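Local coordinates for protein inositol 2-dehydrogenase (Sinorhizobium meliloti, PDB 4HKT) that oxidises myo-inositol to 2-keto-myo-inositol (scyllo-inosose) with NAD+ as electron acceptor, the first step of myo-inositol breakdown into acetyl-CoA, at residues Ile80-Arg85 with Val109-Ala115; Gly120-Arg124 with Ile174-Met179; Val159-Lys163 with Ala202-Asp208; Pro188-Thr192 with Arg326-Ile330; Thr233-Asp237 with Pro271-Phe276. All coordinates share one frame; numbering follows the deposited sequence.

The chain opens with a parallel Rossmann sheet, and contact 1 packs two of its connecting helices together. Contact 2 comes next, its centre about 5 Å from the centre of the chain, where the loop after the last Rossmann strand, 117-120, meets helix 168-184. It touches contact 5 through Arg-123 and Tyr-236, although their centres are about 18 Å apart. Contacts 3 and 4 belong to the later part of the chain. The segments of contact 3 alternate with those of contacts 2 and 4, while contact 4 ties strand 188-196 to the C-terminal strand 328-329 and so brackets contact 5. Contacts 4 and 5 also reach other subunits, linking the internal fold to the four-chain assembly.

Contact 1. Residues Ile80-Arg85 with Val109-Ala115; sequences IERFAR and VVSDTKA. With EDO (1,2-ethanediol), chain T; EDO (1,2-ethanediol), chain U.
Val-109 presents its two methyls to two different side chains of helix 76-85. CG1 lies over the centre of the Arg-85 guanidinium, 3.8 Å from Arg-85 CZ, and the two side chains cross at about a right angle. CG2 turns to Glu-81, meeting Glu-81 OE2 at 3.6 Å. A branched apolar residue suits this place, because one methyl can cover a flat cationic group while the other packs alongside the Glu-81 CG and carboxylate. Arg-85 gets there because its chain is extended from CG to NE, although its CB points away from the second helix. At the guanidinium edge, near its plane, NH1 gives a hydrogen bond to O1 of an ethanediol. Glu-81 forms a salt bridge with Arg-102.

Closer to the sheet the packing is mainly between methyl groups. Ile-80 CG2 meets Val-110 CG2 at 3.5 Å, and Ala-84 CB rests 3.6 Å from Ala-115 CB. The small side chain of Ala-84 lets the end of helix 100-112 come close, with Thr-113 OG1 3.5 Å from Ala-84 CB. That hydroxyl sits between its own backbone N and carbonyl carbon (chi1 63°) and donates to Val-109 O, which also takes Thr-113 N from the opposite face of its plane. Lys-114, with positive phi, closes the helix in a Schellman motif, and this turns Ala-115 back onto Ala-84. Helices 76-85 and 100-112 connect two consecutive beta-alpha-beta crossovers, 66-69 to 89-93 to 117-120, and such side-by-side helix packing on one face of the parallel sheet is characteristic of a Rossmann fold.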
# COMPACT_ATOMS: atom_id res chain seq x y z
N ILE B 80 13.81 42.12 6.89
CA ILE B 80 13.78 42.08 5.43
C ILE B 80 14.12 43.47 4.87
O ILE B 80 14.97 43.60 3.99
CB ILE B 80 12.42 41.60 4.86
CG1 ILE B 80 12.17 40.14 5.24
CG2 ILE B 80 12.39 41.77 3.36
CD1 ILE B 80 10.70 39.71 5.13
N GLU B 81 13.47 44.51 5.37
CA GLU B 81 13.74 45.86 4.85
C GLU B 81 15.22 46.29 5.06
O GLU B 81 15.84 46.86 4.16
CB GLU B 81 12.81 46.89 5.51
CG GLU B 81 11.37 46.77 5.06
CD GLU B 81 10.41 47.69 5.80
OE1 GLU B 81 10.74 48.14 6.92
OE2 GLU B 81 9.29 47.92 5.27
N ARG B 82 15.76 46.00 6.23
CA ARG B 82 17.15 46.33 6.54
C ARG B 82 18.14 45.59 5.61
O ARG B 82 19.09 46.19 5.06
CB ARG B 82 17.46 45.97 7.98
CG ARG B 82 16.95 46.93 9.05
CD ARG B 82 17.10 46.30 10.43
NE ARG B 82 18.49 46.26 10.81
CZ ARG B 82 18.97 45.82 11.96
NH1 ARG B 82 18.18 45.34 12.90
NH2 ARG B 82 20.29 45.85 12.16
N PHE B 83 17.92 44.30 5.40
CA PHE B 83 18.88 43.55 4.60
C PHE B 83 18.71 43.85 3.12
O PHE B 83 19.71 43.82 2.36
CB PHE B 83 18.90 42.07 4.99
CG PHE B 83 19.64 41.81 6.25
CD1 PHE B 83 21.00 41.51 6.22
CD2 PHE B 83 19.04 41.95 7.49
CE1 PHE B 83 21.72 41.31 7.39
CE2 PHE B 83 19.74 41.72 8.65
CZ PHE B 83 21.09 41.41 8.60
N ALA B 84 17.49 44.19 2.71
CA ALA B 84 17.22 44.65 1.38
C ALA B 84 18.03 45.92 1.10
O ALA B 84 18.74 46.03 0.08
CB ALA B 84 15.75 44.95 1.17
N ARG B 85 17.88 46.90 2.00
CA ARG B 85 18.65 48.14 1.87
C ARG B 85 20.15 47.94 1.95
O ARG B 85 20.90 48.67 1.32
CB ARG B 85 18.20 49.15 2.91
CG ARG B 85 16.89 49.76 2.53
CD ARG B 85 16.35 50.60 3.67
NE ARG B 85 15.21 51.35 3.23
CZ ARG B 85 14.02 51.32 3.79
NH1 ARG B 85 13.79 50.60 4.87
NH2 ARG B 85 13.05 52.02 3.24
N VAL B 109 9.61 48.11 -0.26
CA VAL B 109 11.02 48.34 -0.04
C VAL B 109 11.83 47.32 -0.84
O VAL B 109 12.85 47.67 -1.47
CB VAL B 109 11.40 48.29 1.45
CG1 VAL B 109 12.90 48.37 1.62
CG2 VAL B 109 10.66 49.38 2.24
N VAL B 110 11.40 46.06 -0.82
CA VAL B 110 12.09 45.00 -1.56
C VAL B 110 12.10 45.29 -3.07
O VAL B 110 13.13 45.09 -3.72
CB VAL B 110 11.44 43.62 -1.27
CG1 VAL B 110 11.83 42.58 -2.33
CG2 VAL B 110 11.82 43.14 0.14
N SER B 111 10.97 45.74 -3.60
CA SER B 111 10.89 46.13 -5.00
C SER B 111 11.76 47.37 -5.33
O SER B 111 12.49 47.37 -6.32
CB SER B 111 9.43 46.38 -5.39
OG SER B 111 9.37 46.77 -6.74
N ASP B 112 11.71 48.41 -4.48
CA ASP B 112 12.51 49.62 -4.71
C ASP B 112 14.02 49.37 -4.71
O ASP B 112 14.75 50.03 -5.45
CB ASP B 112 12.14 50.73 -3.71
CG ASP B 112 10.79 51.35 -3.99
OD1 ASP B 112 10.19 51.12 -5.05
OD2 ASP B 112 10.28 52.06 -3.11
N THR B 113 14.50 48.43 -3.89
CA THR B 113 15.93 48.15 -3.79
C THR B 113 16.38 47.01 -4.69
O THR B 113 17.55 46.60 -4.65
CB THR B 113 16.34 47.81 -2.34
OG1 THR B 113 15.68 46.61 -1.89
CG2 THR B 113 15.99 48.96 -1.42
N LYS B 114 15.45 46.46 -5.46
CA LYS B 114 15.72 45.28 -6.31
C LYS B 114 16.36 44.14 -5.53
O LYS B 114 17.27 43.44 -6.02
CB LYS B 114 16.58 45.70 -7.51
CG LYS B 114 15.81 46.60 -8.47
CD LYS B 114 16.70 47.66 -9.14
CE LYS B 114 17.11 47.29 -10.56
NZ LYS B 114 16.11 47.74 -11.57
N ALA B 115 15.87 43.96 -4.31
CA ALA B 115 16.30 42.88 -3.46
C ALA B 115 15.69 41.55 -3.90
O ALA B 115 14.61 41.50 -4.48
CB ALA B 115 15.94 43.19 -2.00
C1 EDO T . 16.76 49.81 6.49
O1 EDO T . 15.46 49.58 7.00
C2 EDO T . 17.78 49.81 7.60
O2 EDO T . 18.70 50.81 7.31
C1 EDO U . 14.02 48.80 10.01
O1 EDO U . 15.21 49.59 9.86
C2 EDO U . 13.36 48.54 8.67
O2 EDO U . 12.80 49.71 8.06

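Contact 2. Residues Gly120-Arg124 with Ile174-Met179. With EDO (1,2-ethanediol), chain S.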
# COMPACT_ATOMS: atom_id res chain seq x y z
N GLY B 120 9.81 31.31 3.18
CA GLY B 120 9.96 29.92 3.51
C GLY B 120 8.69 29.07 3.38
O GLY B 120 8.11 28.67 4.39
N PHE B 121 8.24 28.80 2.16
CA PHE B 121 7.18 27.80 2.02
C PHE B 121 7.89 26.57 1.49
O PHE B 121 7.89 26.29 0.30
CB PHE B 121 6.09 28.26 1.09
CG PHE B 121 5.20 29.34 1.66
CD1 PHE B 121 4.59 29.18 2.87
CD2 PHE B 121 4.88 30.45 0.92
CE1 PHE B 121 3.75 30.15 3.37
CE2 PHE B 121 4.03 31.42 1.39
CZ PHE B 121 3.47 31.29 2.64
N ASN B 122 8.52 25.85 2.40
CA ASN B 122 9.43 24.75 2.04
C ASN B 122 8.74 23.59 1.37
O ASN B 122 9.37 22.80 0.62
CB ASN B 122 10.14 24.25 3.28
CG ASN B 122 9.17 23.94 4.40
OD1 ASN B 122 8.62 24.83 5.01
ND2 ASN B 122 8.93 22.67 4.63
N ARG B 123 7.43 23.47 1.59
CA ARG B 123 6.68 22.37 1.02
C ARG B 123 6.68 22.39 -0.48
O ARG B 123 6.59 21.35 -1.11
CB ARG B 123 5.27 22.28 1.60
CG ARG B 123 5.31 22.04 3.09
CD ARG B 123 3.92 21.99 3.69
NE ARG B 123 4.00 22.19 5.14
CZ ARG B 123 2.95 22.25 5.96
NH1 ARG B 123 1.71 22.16 5.47
NH2 ARG B 123 3.13 22.42 7.27
N ARG B 124 6.85 23.55 -1.07
CA ARG B 124 6.96 23.63 -2.50
C ARG B 124 8.24 22.93 -3.06
O ARG B 124 8.33 22.72 -4.27
CB ARG B 124 6.98 25.07 -2.95
CG ARG B 124 5.69 25.83 -2.82
CD ARG B 124 5.89 27.15 -3.51
NE ARG B 124 4.70 27.95 -3.42
CZ ARG B 124 4.25 28.72 -4.40
NH1 ARG B 124 4.92 28.81 -5.57
NH2 ARG B 124 3.14 29.41 -4.20
N ILE B 174 -1.59 28.58 6.81
CA ILE B 174 -0.83 29.36 5.86
C ILE B 174 -0.02 28.52 4.85
O ILE B 174 -0.00 28.82 3.68
CB ILE B 174 0.02 30.47 6.59
CG1 ILE B 174 0.47 31.51 5.59
CG2 ILE B 174 1.18 29.89 7.35
CD1 ILE B 174 0.93 32.82 6.20
N HIS B 175 0.66 27.47 5.30
CA HIS B 175 1.36 26.56 4.42
C HIS B 175 0.41 25.88 3.41
O HIS B 175 0.77 25.69 2.25
CB HIS B 175 2.01 25.46 5.23
CG HIS B 175 3.23 25.88 5.95
ND1 HIS B 175 4.40 26.22 5.29
CD2 HIS B 175 3.50 25.97 7.27
CE1 HIS B 175 5.32 26.52 6.18
NE2 HIS B 175 4.80 26.38 7.39
N ASP B 176 -0.77 25.50 3.88
CA ASP B 176 -1.79 24.86 3.05
C ASP B 176 -2.46 25.80 2.09
O ASP B 176 -2.77 25.39 0.99
CB ASP B 176 -2.81 24.15 3.88
CG ASP B 176 -2.19 23.12 4.79
OD1 ASP B 176 -1.42 22.25 4.32
OD2 ASP B 176 -2.41 23.21 6.01
N PHE B 177 -2.68 27.07 2.48
CA PHE B 177 -3.08 28.08 1.52
C PHE B 177 -2.07 28.24 0.38
O PHE B 177 -2.45 28.30 -0.78
CB PHE B 177 -3.34 29.42 2.16
CG PHE B 177 -4.43 29.42 3.20
CD1 PHE B 177 -5.67 28.89 2.93
CD2 PHE B 177 -4.23 29.99 4.43
CE1 PHE B 177 -6.69 28.89 3.90
CE2 PHE B 177 -5.21 30.02 5.39
CZ PHE B 177 -6.47 29.48 5.13
N ASP B 178 -0.79 28.36 0.73
CA ASP B 178 0.25 28.35 -0.30
C ASP B 178 0.24 27.09 -1.19
O ASP B 178 0.30 27.19 -2.42
CB ASP B 178 1.64 28.54 0.28
CG ASP B 178 2.68 28.60 -0.80
OD1 ASP B 178 2.68 29.58 -1.56
OD2 ASP B 178 3.46 27.63 -0.96
N MSE B 179 0.16 25.93 -0.58
CA MSE B 179 0.04 24.66 -1.32
C MSE B 179 -1.15 24.65 -2.26
O MSE B 179 -1.05 24.24 -3.41
CB MSE B 179 0.01 23.51 -0.32
CG MSE B 179 -0.07 22.12 -0.93
SE MSE B 179 1.47 21.73 -2.11
CE MSE B 179 2.85 21.79 -0.72
C1 EDO S . 1.70 29.28 -8.61
O1 EDO S . 2.75 28.32 -8.47
C2 EDO S . 1.37 29.93 -7.26
O2 EDO S . 2.57 30.40 -6.59
O HOH W 1 -0.41 23.15 7.55
O HOH W 2 5.35 25.34 2.62
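Phe-121 and His-175 mark the nearest backbone approach at one end of the contact, their CA atoms 6.4 Å apart, where the chain leaving strand 117-120 tightens into a 3-10 turn alongside helix 168-184. Phe-121, just before the turn, and Arg-123 within it point at the helix, which answers with His-175 and Asp-178, one turn apart.

Asp-178 is used twice. Its CB sits 3.7 Å above the centre of the Phe-121 ring in a CH-pi contact, with the carboxylate nearly parallel to the ring. CG stands anti to the backbone N (chi1 -177°), which carries the carboxylate across that ring to Arg-124. There the arginine grips it side-on: NE gives a straight bond of 2.8 Å to the syn lone pair of Asp-178 OD2, and NH2 reaches Asp-178 OD1 at 2.7 Å. A methionine in place of Arg-124 would probably leave the buried Asp-178 carboxylate without its cationic mate and free to turn over the Phe-121 ring.

Arg-123 lies flat on His-175, guanidinium and ring centres 4.2 Å apart and planes at 16°. At the guanidinium edge, NH1 forms a longer salt bridge of 3.3 Å with Asp-176 OD1, an oxygen also bonded by Ser-151, while a water joins NH1 to Asp-176 OD2. A second water links Arg-123 N with His-175 ND1. Beyond these polar groups, the methyl of selenomethionine Met-179 packs on Arg-123 CB. Flat cations thus meet carboxylates and rings in a buried setting, so directional, charge-paired contacts as well as apolar packing link the NAD-binding Rossmann part to a helix of the GFO/IDH/MocA C-terminal family region.

Contact 3. Residues Val159-Lys163 with Ala202-Asp208; sequences VDYIK and AIGDAGD. With EDO (1,2-ethanediol), chain Y.
The carboxylate of Asp-208 is the one flat group to touch across this contact, and it meets a methyl: Ile-162 CG2 lies 3.6 Å from Asp-208 OD2. Its other oxygen, OD1, accepts from the backbone N of Ile-168, so its polar work lies away from the isoleucine. Ile-162 carries most of the packing and splits it between its branches. With CG1 beside the backbone N (chi1 -73°), CG2 stands anti to that N and also reaches Ala-206 CB at 4.0 Å. CD1 extends to Ile-203 CG1 at 3.9 Å, the two isoleucines crossing at about a right angle.

Val-159, one turn earlier, meets the neighbouring helix and the turn after it, CG2 by Ala-202 CB and CG1 by Ala-206 CB. Alanine suits both places, its single methyl allowing short helices 159-163 and 201-205, both in the GFO/IDH/MocA C-terminal family region, to approach. Lys-163 passes its aliphatic CE by Ala-206 CB at 4.2 Å. Gly-207 ends helix 201-205 in a Schellman motif; its positive phi would press a side chain against the preceding carbonyl. That turn brings Asp-208 round to Ile-162. The joint is thus mostly aliphatic, and the one buried carboxylate has OD1 satisfied by Ile-168 N.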
# COMPACT_ATOMS: atom_id res chain seq x y z
N VAL B 159 0.73 27.81 24.84
CA VAL B 159 -0.06 29.04 24.84
C VAL B 159 0.72 30.32 24.56
O VAL B 159 0.23 31.21 23.84
CB VAL B 159 -0.90 29.13 26.14
CG1 VAL B 159 -1.43 30.54 26.35
CG2 VAL B 159 -2.03 28.10 26.09
N ASP B 160 1.93 30.47 25.13
CA ASP B 160 2.72 31.70 24.91
C ASP B 160 3.03 31.88 23.39
O ASP B 160 2.96 32.99 22.84
CB ASP B 160 4.01 31.73 25.76
CG ASP B 160 4.90 30.51 25.53
OD1 ASP B 160 4.53 29.62 24.74
OD2 ASP B 160 5.97 30.41 26.18
N TYR B 161 3.31 30.78 22.71
CA TYR B 161 3.51 30.81 21.27
C TYR B 161 2.19 31.14 20.55
O TYR B 161 2.14 31.99 19.67
CB TYR B 161 4.05 29.46 20.77
CG TYR B 161 4.26 29.50 19.29
CD1 TYR B 161 5.51 29.82 18.74
CD2 TYR B 161 3.18 29.29 18.42
CE1 TYR B 161 5.69 29.92 17.35
CE2 TYR B 161 3.35 29.35 17.05
CZ TYR B 161 4.59 29.67 16.51
OH TYR B 161 4.72 29.75 15.15
N ILE B 162 1.12 30.44 20.92
CA ILE B 162 -0.21 30.73 20.34
C ILE B 162 -0.55 32.21 20.33
O ILE B 162 -0.91 32.77 19.28
CB ILE B 162 -1.28 29.90 21.01
CG1 ILE B 162 -1.10 28.45 20.51
CG2 ILE B 162 -2.68 30.44 20.67
CD1 ILE B 162 -1.81 27.43 21.33
N LYS B 163 -0.42 32.86 21.49
CA LYS B 163 -0.74 34.29 21.62
C LYS B 163 0.02 35.20 20.70
O LYS B 163 -0.46 36.25 20.39
CB LYS B 163 -0.58 34.77 23.07
CG LYS B 163 -1.75 34.32 23.93
CD LYS B 163 -1.54 34.57 25.41
CE LYS B 163 -2.83 34.25 26.15
NZ LYS B 163 -2.62 34.04 27.61
N ALA B 202 -7.44 25.19 26.65
CA ALA B 202 -6.49 26.30 26.82
C ALA B 202 -6.19 27.04 25.52
O ALA B 202 -5.84 28.21 25.54
CB ALA B 202 -5.18 25.82 27.46
N ILE B 203 -6.31 26.36 24.38
CA ILE B 203 -6.15 27.02 23.07
C ILE B 203 -7.29 28.00 22.85
O ILE B 203 -7.07 29.17 22.46
CB ILE B 203 -6.06 25.98 21.92
CG1 ILE B 203 -4.82 25.11 22.15
CG2 ILE B 203 -5.97 26.67 20.57
CD1 ILE B 203 -4.72 23.89 21.24
N GLY B 204 -8.51 27.52 23.08
CA GLY B 204 -9.69 28.38 23.03
C GLY B 204 -9.63 29.56 23.98
O GLY B 204 -9.97 30.69 23.61
N ASP B 205 -9.19 29.32 25.21
CA ASP B 205 -9.06 30.41 26.18
C ASP B 205 -8.07 31.46 25.68
O ASP B 205 -8.22 32.65 25.94
CB ASP B 205 -8.60 29.87 27.56
CG ASP B 205 -9.66 28.98 28.23
OD1 ASP B 205 -10.88 29.08 27.88
OD2 ASP B 205 -9.26 28.18 29.10
N ALA B 206 -7.05 31.01 24.95
CA ALA B 206 -6.09 31.95 24.35
C ALA B 206 -6.64 32.69 23.11
O ALA B 206 -5.95 33.49 22.52
CB ALA B 206 -4.79 31.22 23.99
N GLY B 207 -7.87 32.42 22.71
CA GLY B 207 -8.42 33.08 21.53
C GLY B 207 -8.15 32.41 20.18
O GLY B 207 -8.33 33.04 19.13
N ASP B 208 -7.79 31.13 20.19
CA ASP B 208 -7.41 30.42 18.98
C ASP B 208 -8.33 29.19 18.80
O ASP B 208 -9.13 28.88 19.65
CB ASP B 208 -5.93 30.01 19.02
CG ASP B 208 -5.33 29.77 17.65
OD1 ASP B 208 -5.98 30.08 16.59
OD2 ASP B 208 -4.18 29.25 17.63
C1 EDO Y . -4.26 33.70 18.14
O1 EDO Y . -4.51 34.94 17.47
C2 EDO Y . -4.04 34.00 19.61
O2 EDO Y . -5.23 34.54 20.18

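Contact 4. Residues Pro188-Thr192 with Arg326-Ile330; sequences PVSVT and RQISI
Gln-327 lies across the strand that carries Ser-190 and Thr-192, and its atoms from CB to OE1 each have a neighbour there. CB stands 4.2 Å from Val-191 O. CG, anti to the backbone N (chi1 -155°), comes nearer to the same oxygen and packs 4.0 Å from Thr-192 CB. The chain stays extended, so CD arrives over Ser-190, 3.9 Å from Ser-190 OG, and the tip atom OE1 ends 3.5 Å from Ser-190 CB. A water bonded to Ser-190 OG gives a further, weak bond to OE1. A long polar side chain suits this edge, its methylenes packing and its amide oxygen weakly bonded to a water.

The two backbones run antiparallel. Val-191 and Ile-328 form a hydrogen-bonded pair, each N to the other's O at 2.9 Å, and Ser-190 with Ser-329 is the adjacent non-hydrogen-bonded pair. Beyond the paired residues Ile-330 N bonds to Val-189 O at 2.8 Å, but from above the carbonyl plane. This distortion comes where Val-189 and Ser-190 both face Gln-217 in a classic beta bulge. Ile-330 CD1 meets Val-191 CG2 at 4.1 Å.

Strand 328-329 is an outermost strand of the mixed sheet within this chain, beside strand 188-196, which in turn pairs with 211-218. Helix 305-324 packs against Thr-192, Ile-328 and Ile-330, while Gln-327 makes backbone hydrogen bonds to the second subunit.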
# COMPACT_ATOMS: atom_id res chain seq x y z
N PRO B 188 -7.29 31.37 -5.89
CA PRO B 188 -8.57 31.45 -5.16
C PRO B 188 -9.15 32.86 -5.07
O PRO B 188 -8.40 33.82 -4.74
CB PRO B 188 -8.19 30.97 -3.74
CG PRO B 188 -6.95 30.17 -3.92
CD PRO B 188 -6.22 30.79 -5.07
N VAL B 189 -10.45 32.97 -5.24
CA VAL B 189 -11.18 34.23 -5.18
C VAL B 189 -12.17 34.31 -4.00
O VAL B 189 -12.70 35.40 -3.72
CB VAL B 189 -11.93 34.54 -6.49
CG1 VAL B 189 -10.93 34.63 -7.64
CG2 VAL B 189 -13.07 33.55 -6.80
N SER B 190 -12.38 33.16 -3.34
CA SER B 190 -13.28 33.02 -2.24
C SER B 190 -12.78 31.99 -1.22
O SER B 190 -12.16 30.98 -1.56
CB SER B 190 -14.69 32.64 -2.71
OG SER B 190 -14.74 31.30 -3.15
N VAL B 191 -13.06 32.28 0.04
CA VAL B 191 -12.70 31.42 1.17
C VAL B 191 -13.89 31.20 2.08
O VAL B 191 -14.56 32.15 2.44
CB VAL B 191 -11.59 32.06 1.98
CG1 VAL B 191 -11.20 31.16 3.15
CG2 VAL B 191 -10.39 32.29 1.10
N THR B 192 -14.17 29.96 2.41
CA THR B 192 -15.14 29.70 3.45
C THR B 192 -14.56 28.68 4.41
O THR B 192 -13.84 27.73 4.00
CB THR B 192 -16.53 29.32 2.85
OG1 THR B 192 -17.55 29.47 3.87
CG2 THR B 192 -16.51 27.95 2.30
N ARG B 326 -19.81 33.31 6.69
CA ARG B 326 -20.03 33.40 5.28
C ARG B 326 -18.74 33.32 4.48
O ARG B 326 -17.63 33.46 5.01
CB ARG B 326 -20.76 34.67 4.94
CG ARG B 326 -20.10 35.95 5.39
CD ARG B 326 -20.74 37.16 4.69
NE ARG B 326 -22.18 37.21 4.96
CZ ARG B 326 -23.18 36.96 4.09
NH1 ARG B 326 -22.96 36.65 2.81
NH2 ARG B 326 -24.43 37.01 4.54
N GLN B 327 -18.92 33.15 3.19
CA GLN B 327 -17.86 33.12 2.25
C GLN B 327 -17.28 34.55 2.12
O GLN B 327 -18.00 35.51 2.10
CB GLN B 327 -18.43 32.63 0.93
CG GLN B 327 -17.46 31.98 -0.00
CD GLN B 327 -18.16 31.53 -1.29
OE1 GLN B 327 -18.15 32.25 -2.26
NE2 GLN B 327 -18.88 30.43 -1.24
N ILE B 328 -15.96 34.65 2.11
CA ILE B 328 -15.27 35.92 2.02
C ILE B 328 -14.51 35.97 0.70
O ILE B 328 -13.72 35.08 0.40
CB ILE B 328 -14.29 36.14 3.18
CG1 ILE B 328 -15.02 36.07 4.51
CG2 ILE B 328 -13.57 37.51 3.03
CD1 ILE B 328 -16.01 37.21 4.78
N SER B 329 -14.72 37.03 -0.07
CA SER B 329 -14.10 37.12 -1.38
C SER B 329 -12.74 37.79 -1.21
O SER B 329 -12.52 38.55 -0.28
CB SER B 329 -15.01 37.87 -2.36
OG SER B 329 -15.27 39.15 -1.82
N ILE B 330 -11.80 37.44 -2.08
CA ILE B 330 -10.42 37.91 -1.98
C ILE B 330 -10.29 39.09 -2.92
O ILE B 330 -10.69 39.00 -4.06
CB ILE B 330 -9.41 36.84 -2.40
CG1 ILE B 330 -9.45 35.68 -1.41
CG2 ILE B 330 -8.00 37.43 -2.49
CD1 ILE B 330 -9.03 36.03 0.00
O HOH W 3 -16.60 31.10 -5.03

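Contact 5. Residues Thr233-Asp237 with Pro271-Phe276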
# COMPACT_ATOMS: atom_id res chain seq x y z
N THR B 233 -1.80 11.60 16.98
CA THR B 233 -0.93 10.66 17.72
C THR B 233 0.05 9.92 16.80
O THR B 233 1.14 9.56 17.23
CB THR B 233 -1.71 9.63 18.53
OG1 THR B 233 -2.60 8.87 17.68
CG2 THR B 233 -2.46 10.29 19.59
N TYR B 234 -0.35 9.78 15.55
CA TYR B 234 0.43 9.05 14.54
C TYR B 234 1.52 9.90 13.84
O TYR B 234 2.26 9.40 12.96
CB TYR B 234 -0.53 8.37 13.55
CG TYR B 234 -1.64 9.26 13.03
CD1 TYR B 234 -1.46 9.99 11.88
CD2 TYR B 234 -2.86 9.38 13.70
CE1 TYR B 234 -2.46 10.83 11.40
CE2 TYR B 234 -3.88 10.20 13.23
CZ TYR B 234 -3.66 10.92 12.08
OH TYR B 234 -4.63 11.73 11.56
N GLY B 235 1.68 11.15 14.24
CA GLY B 235 2.75 11.98 13.69
C GLY B 235 2.30 13.05 12.69
O GLY B 235 1.14 13.49 12.69
N TYR B 236 3.24 13.52 11.89
CA TYR B 236 3.09 14.68 11.08
C TYR B 236 2.41 14.30 9.76
O TYR B 236 3.05 13.74 8.86
CB TYR B 236 4.45 15.30 10.84
CG TYR B 236 4.50 16.72 10.31
CD1 TYR B 236 3.48 17.64 10.59
CD2 TYR B 236 5.62 17.16 9.59
CE1 TYR B 236 3.58 18.95 10.15
CE2 TYR B 236 5.72 18.45 9.16
CZ TYR B 236 4.71 19.34 9.44
OH TYR B 236 4.84 20.63 9.02
N ASP B 237 1.11 14.53 9.70
CA ASP B 237 0.28 14.13 8.55
C ASP B 237 0.33 15.22 7.50
O ASP B 237 -0.01 16.33 7.78
CB ASP B 237 -1.16 13.89 9.05
CG ASP B 237 -2.04 13.18 8.02
OD1 ASP B 237 -1.63 12.99 6.83
OD2 ASP B 237 -3.17 12.84 8.42
N PRO B 271 4.70 4.76 12.70
CA PRO B 271 4.11 6.08 12.56
C PRO B 271 4.93 6.98 11.67
O PRO B 271 6.01 6.60 11.16
CB PRO B 271 4.07 6.60 14.03
CG PRO B 271 5.20 5.86 14.69
CD PRO B 271 5.11 4.48 14.09
N LEU B 272 4.42 8.18 11.45
CA LEU B 272 5.05 9.14 10.56
C LEU B 272 6.22 9.86 11.26
O LEU B 272 6.54 9.59 12.44
CB LEU B 272 4.00 10.17 10.16
CG LEU B 272 2.70 9.53 9.63
CD1 LEU B 272 1.66 10.59 9.27
CD2 LEU B 272 3.00 8.63 8.44
N HIS B 273 6.82 10.80 10.54
CA HIS B 273 7.81 11.68 11.10
C HIS B 273 7.22 12.47 12.26
O HIS B 273 6.02 12.85 12.23
CB HIS B 273 8.31 12.67 10.05
CG HIS B 273 9.17 12.07 8.97
ND1 HIS B 273 10.54 11.93 9.10
CD2 HIS B 273 8.86 11.64 7.73
CE1 HIS B 273 11.03 11.43 7.98
NE2 HIS B 273 10.03 11.24 7.13
N ASP B 274 8.03 12.74 13.28
CA ASP B 274 7.56 13.56 14.39
C ASP B 274 7.11 14.90 13.86
O ASP B 274 5.94 15.25 14.04
CB ASP B 274 8.62 13.76 15.47
CG ASP B 274 8.94 12.48 16.22
OD1 ASP B 274 8.06 11.60 16.30
OD2 ASP B 274 10.07 12.35 16.69
N PHE B 275 8.02 15.64 13.22
CA PHE B 275 7.67 17.02 12.78
C PHE B 275 8.48 17.45 11.54
O PHE B 275 9.02 16.60 10.82
CB PHE B 275 7.79 18.00 13.96
CG PHE B 275 6.82 19.19 13.94
CD1 PHE B 275 5.78 19.30 12.99
CD2 PHE B 275 6.95 20.20 14.88
CE1 PHE B 275 4.92 20.41 13.00
CE2 PHE B 275 6.10 21.29 14.90
CZ PHE B 275 5.08 21.40 13.96
N PHE B 276 8.53 18.75 11.26
CA PHE B 276 9.11 19.22 10.02
C PHE B 276 10.61 18.94 9.95
O PHE B 276 11.15 18.78 8.85
CB PHE B 276 8.81 20.72 9.83
CG PHE B 276 9.37 21.60 10.92
CD1 PHE B 276 10.75 21.87 11.00
CD2 PHE B 276 8.52 22.16 11.89
CE1 PHE B 276 11.25 22.67 12.01
CE2 PHE B 276 9.03 22.97 12.90
CZ PHE B 276 10.39 23.22 12.96
O HOH W 4 5.60 12.63 8.18
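Tyr-234 to Asp-237 and Pro-271 to Phe-276 run in the same general sense but slanted, 44° apart, tied by backbone hydrogen bonds from Leu-272 N to Tyr-234 O and from Tyr-236 N to His-273 O, both 2.9 Å. Gly-235 sits between these bonds, and a CB there would collide with His-273 O and Leu-272 CB. Leu-272 lies alongside Tyr-234, its CD1 4.1 Å from Tyr-234 CD1 at the ring edge. The same methyl reaches Tyr-236 O at 3.5 Å, which also accepts from a water on His-273 N.

The rings of Tyr-236 and Phe-275 form a T-shaped pair, centroids 4.8 Å apart and planes at 83°. A chi1 of -165° swings Tyr-236 CG to the side opposite its N and turns the ring's face to the edge of Phe-275, with Phe-275 CD1 over its centre. Phe-275 is the N-cap residue of helix 276-279, so the pair joins the start of that helix to the loop entering strand 237-244. A serine in place of Tyr-236 would probably leave the Phe-275 edge without its face and open a gap beside Phe-276 CB. Outside the pair, Tyr-236 packs against Arg-123, and Leu-272 against Tyr-267 of the third subunit.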